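Local coordinates for protein catechol 2,3-dioxygenase (Pseudomonas sp. KL28, PDB 3HPY) that probably cleaves the ring of catechols next to the diol with molecular oxygen and a ferrous iron, as part of alkylphenol breakdown, at residues 234-244 / 256-266. Numbering follows the deposited sequence.
Sequences MSMNEVNVDIG and IYAWDPSGNRF. With MCT (4-methylcatechol), chain J.
A classic beta bulge joins strand 241-244 to strand 254-259, with D242 and I243 both set against Y257. Y257 O accepts from I243 N at 3.3 Å; D242 N lies so close to the same oxygen that its bond is doubtful. Y257 N returns a bond to I243 O. Before the bulge, W259 N donates to N240 O at 2.8 Å.

D242 meets both W259 and R265. Its CB lies over one face of the six-membered ring of W259, 3.8 Å from the centroid, a CH-pi contact. CG stands anti to the backbone N (chi1 -174°), and the carboxylate reaches R265. OD2 meets R265 NE at 3.0 Å on its anti side, a salt bridge; NH2 adds a weak bond to the same OD2. R265 NH1 is held by H215 O, and R265 CD lies over one face of the Y257 ring, toward its rim. I243 CG2 rests against Y257 CB at 3.5 Å. At the far end of the ring, Y257 OH donates to O3 of 4-methylcatechol at 2.7 Å, near the ring plane, and is also hydrogen-bonded with H248 NE2.

On the other side of the strands, M234 extends from the helix end. Its SD touches A258 CB and I256 CG2, and its CE reaches F266 CE1 at 3.8 Å.

Helix 224-236 ends in a Schellman motif; the M234 side chain packs its last turn on the strands. Strand 265-270 pairs with 254-259 and carries the iron ligand E267 beside Y257. F25 of helix 19-29 packs against V239 and P261.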
loop_
_atom_site.group_PDB
_atom_site.type_symbol
_atom_site.label_atom_id
_atom_site.label_comp_id
_atom_site.label_asym_id
_atom_site.label_seq_id
_atom_site.Cartn_x
_atom_site.Cartn_y
_atom_site.Cartn_z
ATOM N N MET C 234 -7.845 -14.797 -7.373
ATOM C CA MET C 234 -9.113 -15.180 -7.978
ATOM C C MET C 234 -8.919 -15.568 -9.448
ATOM O O MET C 234 -9.472 -16.568 -9.909
ATOM C CB MET C 234 -10.119 -14.035 -7.871
ATOM C CG MET C 234 -10.634 -13.815 -6.463
ATOM S SD MET C 234 -11.672 -12.381 -6.343
ATOM C CE MET C 234 -11.954 -12.376 -4.585
ATOM N N SER C 235 -8.120 -14.787 -10.173
ATOM C CA SER C 235 -7.872 -15.057 -11.585
ATOM C C SER C 235 -7.076 -16.336 -11.802
ATOM O O SER C 235 -7.394 -17.136 -12.683
ATOM C CB SER C 235 -7.134 -13.882 -12.233
ATOM O OG SER C 235 -6.899 -14.143 -13.608
ATOM N N MET C 236 -6.032 -16.516 -11.006
ATOM C CA MET C 236 -5.198 -17.697 -11.109
ATOM C C MET C 236 -6.039 -18.959 -10.935
ATOM O O MET C 236 -5.712 -20.003 -11.499
ATOM C CB MET C 236 -4.087 -17.653 -10.050
ATOM C CG MET C 236 -3.102 -16.500 -10.218
ATOM S SD MET C 236 -1.993 -16.283 -8.787
ATOM C CE MET C 236 -0.518 -17.172 -9.328
ATOM N N ASN C 237 -7.118 -18.873 -10.160
ATOM C CA ASN C 237 -7.978 -20.030 -9.956
ATOM C C ASN C 237 -9.276 -19.943 -10.757
ATOM O O ASN C 237 -10.255 -20.631 -10.456
ATOM C CB ASN C 237 -8.295 -20.219 -8.472
ATOM C CG ASN C 237 -7.067 -20.530 -7.657
ATOM O OD1 ASN C 237 -6.349 -19.626 -7.225
ATOM N ND2 ASN C 237 -6.802 -21.818 -7.454
ATOM N N GLU C 238 -9.266 -19.097 -11.782
ATOM C CA GLU C 238 -10.408 -18.906 -12.664
ATOM C C GLU C 238 -11.724 -18.690 -11.927
ATOM O O GLU C 238 -12.774 -19.166 -12.346
ATOM C CB GLU C 238 -10.517 -20.091 -13.638
ATOM C CG GLU C 238 -9.343 -20.167 -14.611
ATOM C CD GLU C 238 -9.550 -21.160 -15.748
ATOM O OE1 GLU C 238 -8.676 -21.224 -16.640
ATOM O OE2 GLU C 238 -10.576 -21.874 -15.754
ATOM N N VAL C 239 -11.653 -17.947 -10.827
ATOM C CA VAL C 239 -12.824 -17.636 -10.022
ATOM C C VAL C 239 -13.597 -16.494 -10.669
ATOM O O VAL C 239 -13.019 -15.458 -10.989
ATOM C CB VAL C 239 -12.421 -17.170 -8.609
ATOM C CG1 VAL C 239 -13.666 -16.843 -7.805
ATOM C CG2 VAL C 239 -11.584 -18.229 -7.921
ATOM N N ASN C 240 -14.901 -16.678 -10.854
ATOM C CA ASN C 240 -15.733 -15.636 -11.445
ATOM C C ASN C 240 -15.872 -14.467 -10.480
ATOM O O ASN C 240 -16.312 -14.629 -9.340
ATOM C CB ASN C 240 -17.121 -16.182 -11.792
ATOM C CG ASN C 240 -17.090 -17.157 -12.949
ATOM O OD1 ASN C 240 -18.091 -17.821 -13.248
ATOM N ND2 ASN C 240 -15.941 -17.247 -13.619
ATOM N N VAL C 241 -15.490 -13.290 -10.957
ATOM C CA VAL C 241 -15.545 -12.068 -10.178
ATOM C C VAL C 241 -16.718 -11.217 -10.637
ATOM O O VAL C 241 -16.901 -10.994 -11.830
ATOM C CB VAL C 241 -14.247 -11.251 -10.350
ATOM C CG1 VAL C 241 -14.340 -9.963 -9.571
ATOM C CG2 VAL C 241 -13.045 -12.071 -9.891
ATOM N N ASP C 242 -17.509 -10.749 -9.674
ATOM C CA ASP C 242 -18.680 -9.920 -9.940
ATOM C C ASP C 242 -18.265 -8.470 -10.224
ATOM O O ASP C 242 -18.463 -7.954 -11.321
ATOM C CB ASP C 242 -19.615 -9.984 -8.730
ATOM C CG ASP C 242 -20.925 -9.267 -8.962
ATOM O OD1 ASP C 242 -21.154 -8.783 -10.091
ATOM O OD2 ASP C 242 -21.727 -9.190 -8.011
ATOM N N ILE C 243 -17.691 -7.810 -9.226
ATOM C CA ILE C 243 -17.228 -6.440 -9.398
ATOM C C ILE C 243 -15.752 -6.417 -8.983
ATOM O O ILE C 243 -15.414 -6.770 -7.854
ATOM C CB ILE C 243 -18.061 -5.445 -8.539
ATOM C CG1 ILE C 243 -17.638 -4.005 -8.841
ATOM C CG2 ILE C 243 -17.875 -5.730 -7.056
ATOM C CD1 ILE C 243 -17.884 -3.583 -10.274
ATOM N N GLY C 244 -14.885 -6.032 -9.921
ATOM C CA GLY C 244 -13.446 -5.991 -9.680
ATOM C C GLY C 244 -13.036 -5.161 -8.484
ATOM O O GLY C 244 -13.906 -4.648 -7.775
ATOM N N ILE C 256 -14.073 -6.428 -3.373
ATOM C CA ILE C 256 -14.176 -7.211 -4.593
ATOM C C ILE C 256 -15.262 -8.255 -4.371
ATOM O O ILE C 256 -15.291 -8.908 -3.322
ATOM C CB ILE C 256 -12.880 -7.975 -4.918
ATOM C CG1 ILE C 256 -11.769 -6.995 -5.271
ATOM C CG2 ILE C 256 -13.144 -8.946 -6.074
ATOM C CD1 ILE C 256 -10.483 -7.659 -5.739
ATOM N N TYR C 257 -16.153 -8.406 -5.345
ATOM C CA TYR C 257 -17.204 -9.411 -5.252
ATOM C C TYR C 257 -16.875 -10.548 -6.211
ATOM O O TYR C 257 -16.613 -10.320 -7.395
ATOM C CB TYR C 257 -18.573 -8.842 -5.629
ATOM C CG TYR C 257 -19.265 -8.007 -4.569
ATOM C CD1 TYR C 257 -18.885 -8.071 -3.229
ATOM C CD2 TYR C 257 -20.316 -7.159 -4.917
ATOM C CE1 TYR C 257 -19.534 -7.307 -2.259
ATOM C CE2 TYR C 257 -20.975 -6.393 -3.965
ATOM C CZ TYR C 257 -20.581 -6.469 -2.639
ATOM O OH TYR C 257 -21.225 -5.685 -1.711
ATOM N N ALA C 258 -16.899 -11.772 -5.693
ATOM C CA ALA C 258 -16.616 -12.946 -6.496
ATOM C C ALA C 258 -17.632 -14.018 -6.172
ATOM O O ALA C 258 -18.425 -13.868 -5.240
ATOM C CB ALA C 258 -15.214 -13.452 -6.206
ATOM N N TRP C 259 -17.614 -15.106 -6.936
ATOM C CA TRP C 259 -18.555 -16.187 -6.690
ATOM C C TRP C 259 -17.847 -17.460 -6.325
ATOM O O TRP C 259 -16.759 -17.744 -6.824
ATOM C CB TRP C 259 -19.416 -16.444 -7.928
ATOM C CG TRP C 259 -20.555 -15.520 -8.027
ATOM C CD1 TRP C 259 -21.654 -15.485 -7.216
ATOM C CD2 TRP C 259 -20.698 -14.443 -8.954
ATOM N NE1 TRP C 259 -22.476 -14.446 -7.583
ATOM C CE2 TRP C 259 -21.910 -13.790 -8.646
ATOM C CE3 TRP C 259 -19.919 -13.966 -10.017
ATOM C CZ2 TRP C 259 -22.362 -12.681 -9.362
ATOM C CZ3 TRP C 259 -20.369 -12.865 -10.732
ATOM C CH2 TRP C 259 -21.581 -12.233 -10.401
ATOM N N ASP C 260 -18.443 -18.243 -5.441
ATOM C CA ASP C 260 -17.786 -19.484 -5.141
ATOM C C ASP C 260 -18.327 -20.516 -6.148
ATOM O O ASP C 260 -19.315 -20.266 -6.841
ATOM C CB ASP C 260 -17.950 -19.840 -3.649
ATOM C CG ASP C 260 -19.228 -20.575 -3.328
ATOM O OD1 ASP C 260 -20.201 -20.512 -4.113
ATOM O OD2 ASP C 260 -19.250 -21.215 -2.249
ATOM N N PRO C 261 -17.642 -21.657 -6.285
ATOM C CA PRO C 261 -17.986 -22.755 -7.204
ATOM C C PRO C 261 -19.464 -23.137 -7.330
ATOM O O PRO C 261 -19.876 -23.690 -8.350
ATOM C CB PRO C 261 -17.132 -23.912 -6.692
ATOM C CG PRO C 261 -15.936 -23.217 -6.120
ATOM C CD PRO C 261 -16.536 -22.044 -5.395
ATOM N N SER C 262 -20.256 -22.852 -6.300
ATOM C CA SER C 262 -21.683 -23.170 -6.324
ATOM C C SER C 262 -22.519 -21.930 -6.622
ATOM O O SER C 262 -23.736 -22.012 -6.727
ATOM C CB SER C 262 -22.134 -23.749 -4.978
ATOM O OG SER C 262 -21.362 -24.872 -4.605
ATOM N N GLY C 263 -21.875 -20.776 -6.749
ATOM C CA GLY C 263 -22.626 -19.564 -7.023
ATOM C C GLY C 263 -22.888 -18.690 -5.803
ATOM O O GLY C 263 -23.595 -17.687 -5.887
ATOM N N ASN C 264 -22.329 -19.066 -4.661
ATOM C CA ASN C 264 -22.486 -18.264 -3.457
ATOM C C ASN C 264 -21.506 -17.096 -3.561
ATOM O O ASN C 264 -20.289 -17.301 -3.602
ATOM C CB ASN C 264 -22.144 -19.085 -2.216
ATOM C CG ASN C 264 -23.097 -20.238 -1.994
ATOM O OD1 ASN C 264 -22.668 -21.372 -1.756
ATOM N ND2 ASN C 264 -24.394 -19.958 -2.055
ATOM N N ARG C 265 -22.031 -15.877 -3.604
ATOM C CA ARG C 265 -21.186 -14.696 -3.680
ATOM C C ARG C 265 -20.532 -14.430 -2.324
ATOM O O ARG C 265 -21.168 -14.561 -1.273
ATOM C CB ARG C 265 -22.011 -13.467 -4.071
ATOM C CG ARG C 265 -21.188 -12.184 -4.149
ATOM C CD ARG C 265 -22.040 -10.923 -4.299
ATOM N NE ARG C 265 -22.683 -10.793 -5.606
ATOM C CZ ARG C 265 -23.996 -10.876 -5.798
ATOM N NH1 ARG C 265 -24.802 -11.092 -4.769
ATOM N NH2 ARG C 265 -24.507 -10.724 -7.013
ATOM N N PHE C 266 -19.255 -14.070 -2.347
ATOM C CA PHE C 266 -18.553 -13.731 -1.122
ATOM C C PHE C 266 -17.836 -12.412 -1.392
ATOM O O PHE C 266 -17.787 -11.943 -2.537
ATOM C CB PHE C 266 -17.559 -14.830 -0.730
ATOM C CG PHE C 266 -16.391 -14.969 -1.664
ATOM C CD1 PHE C 266 -15.200 -14.286 -1.419
ATOM C CD2 PHE C 266 -16.469 -15.792 -2.781
ATOM C CE1 PHE C 266 -14.112 -14.424 -2.269
ATOM C CE2 PHE C 266 -15.384 -15.933 -3.632
ATOM C CZ PHE C 266 -14.203 -15.249 -3.377
HETATM C C1 MCT J . -22.094 -2.224 0.343
HETATM C C2 MCT J . -22.171 -3.624 0.256
HETATM C C3 MCT J . -21.322 -4.412 1.068
HETATM O O3 MCT J . -21.389 -5.744 0.985
HETATM C C4 MCT J . -20.405 -3.806 1.969
HETATM O O4 MCT J . -19.597 -4.586 2.741
HETATM C C5 MCT J . -20.330 -2.389 2.057
HETATM C C6 MCT J . -21.183 -1.607 1.238
HETATM C C MCT J . -22.982 -1.380 -0.516
#